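PDB 5C17: MerB2 from Bacillus megaterium, which probably acts as an alkylmercury lyase, cleaving the mercury-carbon bonds of organomercurials, and here is captured with a bound mercury(II) ion and a dithiol. Local coordinates for residues G81-T87 and L98-C102; Q64-V69 and S156-G162. All blocks are in the same frame, centred on the assembly; numbering follows the deposited sequence. Where two conformers were deposited one is given.

Contact 1. Residues G81-T87 and L98-C102; sequences GLSIIPT and LFAWC. With HG (mercury (II) ion), chain B.
Phe99 and Ser83 face each other as an antiparallel hydrogen-bonded pair: Ser83 N reaches Phe99 O at 2.9 Å, and Phe99 N donates back to Ser83 O. Past the end of strand 82-83 the chain turns back over the Phe99 ring. There Pro86 CA sits 3.4 Å from the ring centroid and 4° off its normal, a CH-pi contact centred on one face, while the carbonyl oxygens of Ser83 and Ile84 come to the ring edge. With chi1 at -59°, CG of Phe99 is anti to its carbonyl carbon, which brings one face of the ring against Pro86. Ser83 OG helps to fix the turn by donating to Ile85 O at 2.7 Å, and a water that donates to the same OG accepts from Trp101 NE1. Farther along, Thr87 OG1 donates to Ala100 O at 2.7 Å. At the other end Trp101 N binds Gly81 O, and the indole lies against the glycine, with Gly81 N 3.3 Å above the ring plane toward its rim. Next, Cys102 SG, at the N-cap of helix 103-113, binds mercury at 2.4 Å, sharing it with Cys165, a water and a dithiol sulfur. Strand 82-83 lies between strands 76-79 and 96-100; on the face bearing Leu82 and Ala100, helices 22-34 and 103-113 pack against the sheet, Phe30 and Leu109 both touching Leu82.

Contact 2. Residues Q64-V69 and S156-G162; sequences QRQMIV and SEAPWAG. With DTV ((2S,3S)-1,4-dimercaptobutane-2,3-diol), chain D.
Arg65 and Gln66, in the Schellman motif that ends helix 52-64, offer their carbonyls to the first turn of helix 160-164. Arg65 O receives Trp160 N at 3.0 Å, and Gln66 O receives Ala161 N in a straighter bond, 165° at the hydrogen. Pro159, the N-cap residue, adds a CA-H...O contact to Arg65 O.

The Gln66 side chain can be followed outward from its backbone. CB lies against Ala161 N, CG and CD pass alongside Pro159 CB, pointing the same way as the proline, and OE1 takes a weak hydrogen bond from Gly162 N at 2.8 Å. Arg65 runs extended from CG to NE and spreads its guanidinium toward the preceding loop. NH1 donates to Ser156 O within the guanidinium plane, whereas NH2 forms a salt bridge to Glu157 OE2 at 3.0 Å, meeting it from above a carboxylate turned 72° from the guanidinium. Lys17 of helix 5-17 is a second cationic partner of OE2, so the carboxylate is probably stabilised in its charged form.

Trp160 is a wall of the ligand pocket, with its indole between Met67 and the bound dithiol. Met67 CG stands 3.7 Å from the centroid of its five-membered ring, a CH-pi contact, with SD oblique to the ring in a Met-aromatic contact; the opposite face carries the dithiol. With an alanine at this position, Met67 CG would probably lose its aromatic partner, and a gap is likely to open between Met67 and the dithiol. Over the ring face turned away from Met67, hydroxyl O3 of the dithiol lies 3.4 Å from Trp160 CZ3.

Overall arrangement
Contact 1 lies nearer the middle of the chain and is partly buried, whereas contact 2 is a surface contact; along the sequence the first is nested inside the loop that the second closes. Both reach the eight-stranded sheet, contact 1 through strands 82-83 and 96-100, contact 2 through strand 68-70, one of its two edge strands. Strand pairing and ring packing dominate the former. The latter joins a helix end to a helix start and adds a salt bridge. Trp101 physically connects them: its CE3 packs 3.6 Å from Ala161 CB, and its CZ2 3.5 Å from Val69 CG2. Each contact contributes to the same pocket, Cys102 as a mercury ligand and Trp160 in contact with the dithiol.

Contact 1. Residues G81-T87 and L98-C102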
# COMPACT_ATOMS: atom_id res chain seq x y z
N GLY A 81 -0.02 2.55 -1.97
CA GLY A 81 0.04 2.17 -0.56
C GLY A 81 0.88 3.06 0.33
O GLY A 81 0.80 2.97 1.54
N LEU A 82 1.71 3.91 -0.27
CA LEU A 82 2.64 4.76 0.45
C LEU A 82 2.09 6.19 0.50
O LEU A 82 1.63 6.70 -0.51
CB LEU A 82 3.98 4.75 -0.27
CG LEU A 82 5.13 5.50 0.40
CD1 LEU A 82 5.50 4.90 1.75
CD2 LEU A 82 6.34 5.53 -0.54
N SER A 83 2.19 6.84 1.66
CA SER A 83 1.56 8.14 1.88
C SER A 83 2.44 9.07 2.70
O SER A 83 3.05 8.67 3.69
CB SER A 83 0.24 7.92 2.63
OG SER A 83 -0.42 9.14 2.89
N ILE A 84 2.47 10.35 2.30
CA ILE A 84 3.10 11.33 3.17
C ILE A 84 2.12 11.83 4.22
O ILE A 84 2.56 12.30 5.27
CB ILE A 84 3.78 12.49 2.40
CG1 ILE A 84 2.76 13.32 1.61
CG2 ILE A 84 4.83 11.93 1.48
CD1 ILE A 84 3.35 14.57 0.98
N ILE A 85 0.82 11.72 3.98
CA ILE A 85 -0.18 12.19 4.94
C ILE A 85 -0.63 11.05 5.86
O ILE A 85 -0.57 9.87 5.47
CB ILE A 85 -1.38 12.88 4.25
CG1 ILE A 85 -2.09 11.95 3.28
CG2 ILE A 85 -0.90 14.17 3.55
CD1 ILE A 85 -3.45 12.48 2.78
N PRO A 86 -1.04 11.37 7.09
CA PRO A 86 -1.27 10.33 8.10
C PRO A 86 -2.34 9.31 7.78
O PRO A 86 -3.36 9.57 7.14
CB PRO A 86 -1.69 11.13 9.34
CG PRO A 86 -1.11 12.46 9.14
CD PRO A 86 -1.19 12.72 7.66
N THR A 87 -2.06 8.10 8.26
CA THR A 87 -3.02 7.02 8.33
C THR A 87 -2.78 6.34 9.68
O THR A 87 -1.90 6.74 10.44
CB THR A 87 -2.80 5.98 7.23
OG1 THR A 87 -1.62 5.24 7.52
CG2 THR A 87 -2.69 6.63 5.85
N LEU A 98 6.71 8.09 7.31
CA LEU A 98 5.70 8.03 6.28
C LEU A 98 4.55 7.17 6.79
O LEU A 98 4.53 6.76 7.95
CB LEU A 98 6.30 7.47 4.98
CG LEU A 98 7.41 8.33 4.35
CD1 LEU A 98 8.16 7.57 3.26
CD2 LEU A 98 6.83 9.59 3.76
N PHE A 99 3.58 6.91 5.92
CA PHE A 99 2.39 6.17 6.31
C PHE A 99 2.02 5.19 5.22
O PHE A 99 2.44 5.34 4.08
CB PHE A 99 1.24 7.13 6.59
CG PHE A 99 1.56 8.12 7.67
CD1 PHE A 99 2.15 9.33 7.35
CD2 PHE A 99 1.28 7.83 9.00
CE1 PHE A 99 2.46 10.24 8.35
CE2 PHE A 99 1.58 8.75 10.00
CZ PHE A 99 2.17 9.96 9.66
N ALA A 100 1.26 4.17 5.60
CA ALA A 100 0.80 3.18 4.63
C ALA A 100 -0.71 3.09 4.62
O ALA A 100 -1.37 3.27 5.66
CB ALA A 100 1.39 1.81 4.96
N TRP A 101 -1.28 2.75 3.46
CA TRP A 101 -2.73 2.69 3.33
C TRP A 101 -3.37 1.51 4.07
O TRP A 101 -4.55 1.57 4.39
CB TRP A 101 -3.14 2.62 1.86
CG TRP A 101 -2.86 3.88 1.10
CD1 TRP A 101 -2.51 5.10 1.60
CD2 TRP A 101 -2.90 4.03 -0.32
NE1 TRP A 101 -2.33 6.00 0.58
CE2 TRP A 101 -2.58 5.37 -0.61
CE3 TRP A 101 -3.20 3.17 -1.37
CZ2 TRP A 101 -2.51 5.84 -1.91
CZ3 TRP A 101 -3.14 3.65 -2.66
CH2 TRP A 101 -2.80 4.97 -2.92
N CYS A 102 -2.62 0.44 4.32
CA CYS A 102 -3.16 -0.73 5.01
C CYS A 102 -2.03 -1.57 5.60
O CYS A 102 -0.84 -1.31 5.37
CB CYS A 102 -4.00 -1.59 4.06
SG CYS A 102 -3.03 -2.52 2.86
HG HG B . -3.50 -1.74 0.67
O HOH W 1 -2.43 8.88 0.92
O HOH W 2 -2.14 -0.66 -1.08

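Contact 2. Residues Q64-V69 and S156-G162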
# COMPACT_ATOMS: atom_id res chain seq x y z
N GLN A 64 -8.87 8.03 -10.18
CA GLN A 64 -10.17 7.35 -10.18
C GLN A 64 -10.05 5.97 -9.53
O GLN A 64 -10.92 5.56 -8.75
CB GLN A 64 -10.74 7.23 -11.60
CG GLN A 64 -11.23 8.54 -12.21
CD GLN A 64 -11.64 8.43 -13.69
OE1 GLN A 64 -11.05 7.67 -14.47
NE2 GLN A 64 -12.65 9.21 -14.07
N ARG A 65 -8.96 5.27 -9.84
CA ARG A 65 -8.70 3.93 -9.29
C ARG A 65 -8.15 4.00 -7.87
O ARG A 65 -7.93 2.98 -7.23
CB ARG A 65 -7.71 3.19 -10.19
CG ARG A 65 -8.27 2.78 -11.53
CD ARG A 65 -7.24 2.06 -12.38
NE ARG A 65 -7.81 1.43 -13.56
CZ ARG A 65 -8.36 0.23 -13.56
NH1 ARG A 65 -8.41 -0.48 -12.44
NH2 ARG A 65 -8.86 -0.27 -14.68
N GLN A 66 -7.97 5.21 -7.36
CA GLN A 66 -7.40 5.46 -6.04
C GLN A 66 -6.08 4.70 -5.84
O GLN A 66 -5.75 4.25 -4.75
CB GLN A 66 -8.41 5.13 -4.94
CG GLN A 66 -9.68 5.94 -5.07
CD GLN A 66 -10.67 5.68 -3.95
OE1 GLN A 66 -10.61 4.68 -3.26
NE2 GLN A 66 -11.59 6.61 -3.77
N MET A 67 -5.33 4.61 -6.94
CA MET A 67 -3.95 4.14 -6.91
C MET A 67 -2.97 5.24 -6.57
O MET A 67 -1.82 4.96 -6.21
CB MET A 67 -3.58 3.51 -8.25
CG MET A 67 -4.29 2.18 -8.47
SD MET A 67 -4.06 1.50 -10.12
CE MET A 67 -2.30 1.18 -10.05
N ILE A 68 -3.44 6.47 -6.68
CA ILE A 68 -2.79 7.65 -6.12
C ILE A 68 -3.86 8.42 -5.37
O ILE A 68 -5.06 8.26 -5.63
CB ILE A 68 -2.12 8.55 -7.19
CG1 ILE A 68 -3.17 9.16 -8.13
CG2 ILE A 68 -1.08 7.75 -7.97
CD1 ILE A 68 -2.59 10.13 -9.14
N VAL A 69 -3.42 9.24 -4.42
CA VAL A 69 -4.30 10.07 -3.61
C VAL A 69 -3.87 11.51 -3.75
O VAL A 69 -2.69 11.82 -3.65
CB VAL A 69 -4.31 9.65 -2.12
CG1 VAL A 69 -4.98 10.72 -1.23
CG2 VAL A 69 -5.00 8.32 -1.97
N SER A 156 -9.11 -6.36 -9.76
CA SER A 156 -8.48 -5.43 -10.71
C SER A 156 -9.28 -4.19 -11.05
O SER A 156 -8.74 -3.29 -11.62
CB SER A 156 -8.23 -6.11 -12.00
OG SER A 156 -9.41 -6.38 -12.63
N GLU A 157 -10.54 -4.12 -10.64
CA GLU A 157 -11.31 -2.92 -10.89
C GLU A 157 -11.64 -2.16 -9.61
O GLU A 157 -12.16 -1.07 -9.67
CB GLU A 157 -12.59 -3.27 -11.65
CG GLU A 157 -12.35 -3.54 -13.11
CD GLU A 157 -11.84 -2.32 -13.87
OE1 GLU A 157 -12.39 -1.21 -13.72
OE2 GLU A 157 -10.87 -2.48 -14.65
N ALA A 158 -11.29 -2.73 -8.47
CA ALA A 158 -11.59 -2.12 -7.19
C ALA A 158 -10.63 -0.98 -6.95
O ALA A 158 -9.44 -1.12 -7.22
CB ALA A 158 -11.48 -3.14 -6.08
N PRO A 159 -11.13 0.15 -6.44
CA PRO A 159 -10.20 1.20 -6.05
C PRO A 159 -9.36 0.78 -4.85
O PRO A 159 -9.82 -0.02 -4.02
CB PRO A 159 -11.11 2.38 -5.71
CG PRO A 159 -12.43 1.77 -5.37
CD PRO A 159 -12.54 0.53 -6.19
N TRP A 160 -8.16 1.32 -4.74
CA TRP A 160 -7.23 0.90 -3.69
C TRP A 160 -7.44 1.71 -2.39
O TRP A 160 -8.02 1.20 -1.43
CB TRP A 160 -5.77 1.04 -4.14
CG TRP A 160 -5.26 0.13 -5.26
CD1 TRP A 160 -5.97 -0.42 -6.29
CD2 TRP A 160 -3.89 -0.30 -5.44
NE1 TRP A 160 -5.13 -1.19 -7.09
CE2 TRP A 160 -3.85 -1.12 -6.59
CE3 TRP A 160 -2.69 -0.06 -4.74
CZ2 TRP A 160 -2.67 -1.70 -7.05
CZ3 TRP A 160 -1.52 -0.66 -5.20
CH2 TRP A 160 -1.52 -1.47 -6.34
N ALA A 161 -6.98 2.96 -2.34
CA ALA A 161 -6.84 3.65 -1.05
C ALA A 161 -8.14 3.73 -0.26
O ALA A 161 -8.14 3.53 0.96
CB ALA A 161 -6.28 5.06 -1.26
N GLY A 162 -9.24 4.03 -0.94
CA GLY A 162 -10.53 4.18 -0.29
C GLY A 162 -11.49 3.03 -0.56
O GLY A 162 -12.70 3.13 -0.31
S1 DTV D . -7.10 -4.39 -5.13
C1 DTV D . -5.60 -4.48 -4.15
C2 DTV D . -5.13 -3.13 -3.65
O2 DTV D . -6.05 -2.61 -2.73
C3 DTV D . -3.76 -3.17 -2.96
O3 DTV D . -2.78 -3.58 -3.90
C4 DTV D . -3.71 -4.10 -1.76
S4 DTV D . -2.38 -3.70 -0.64
O HOH W 3 -7.74 -0.17 -9.86
O HOH W 4 -13.56 3.75 -3.27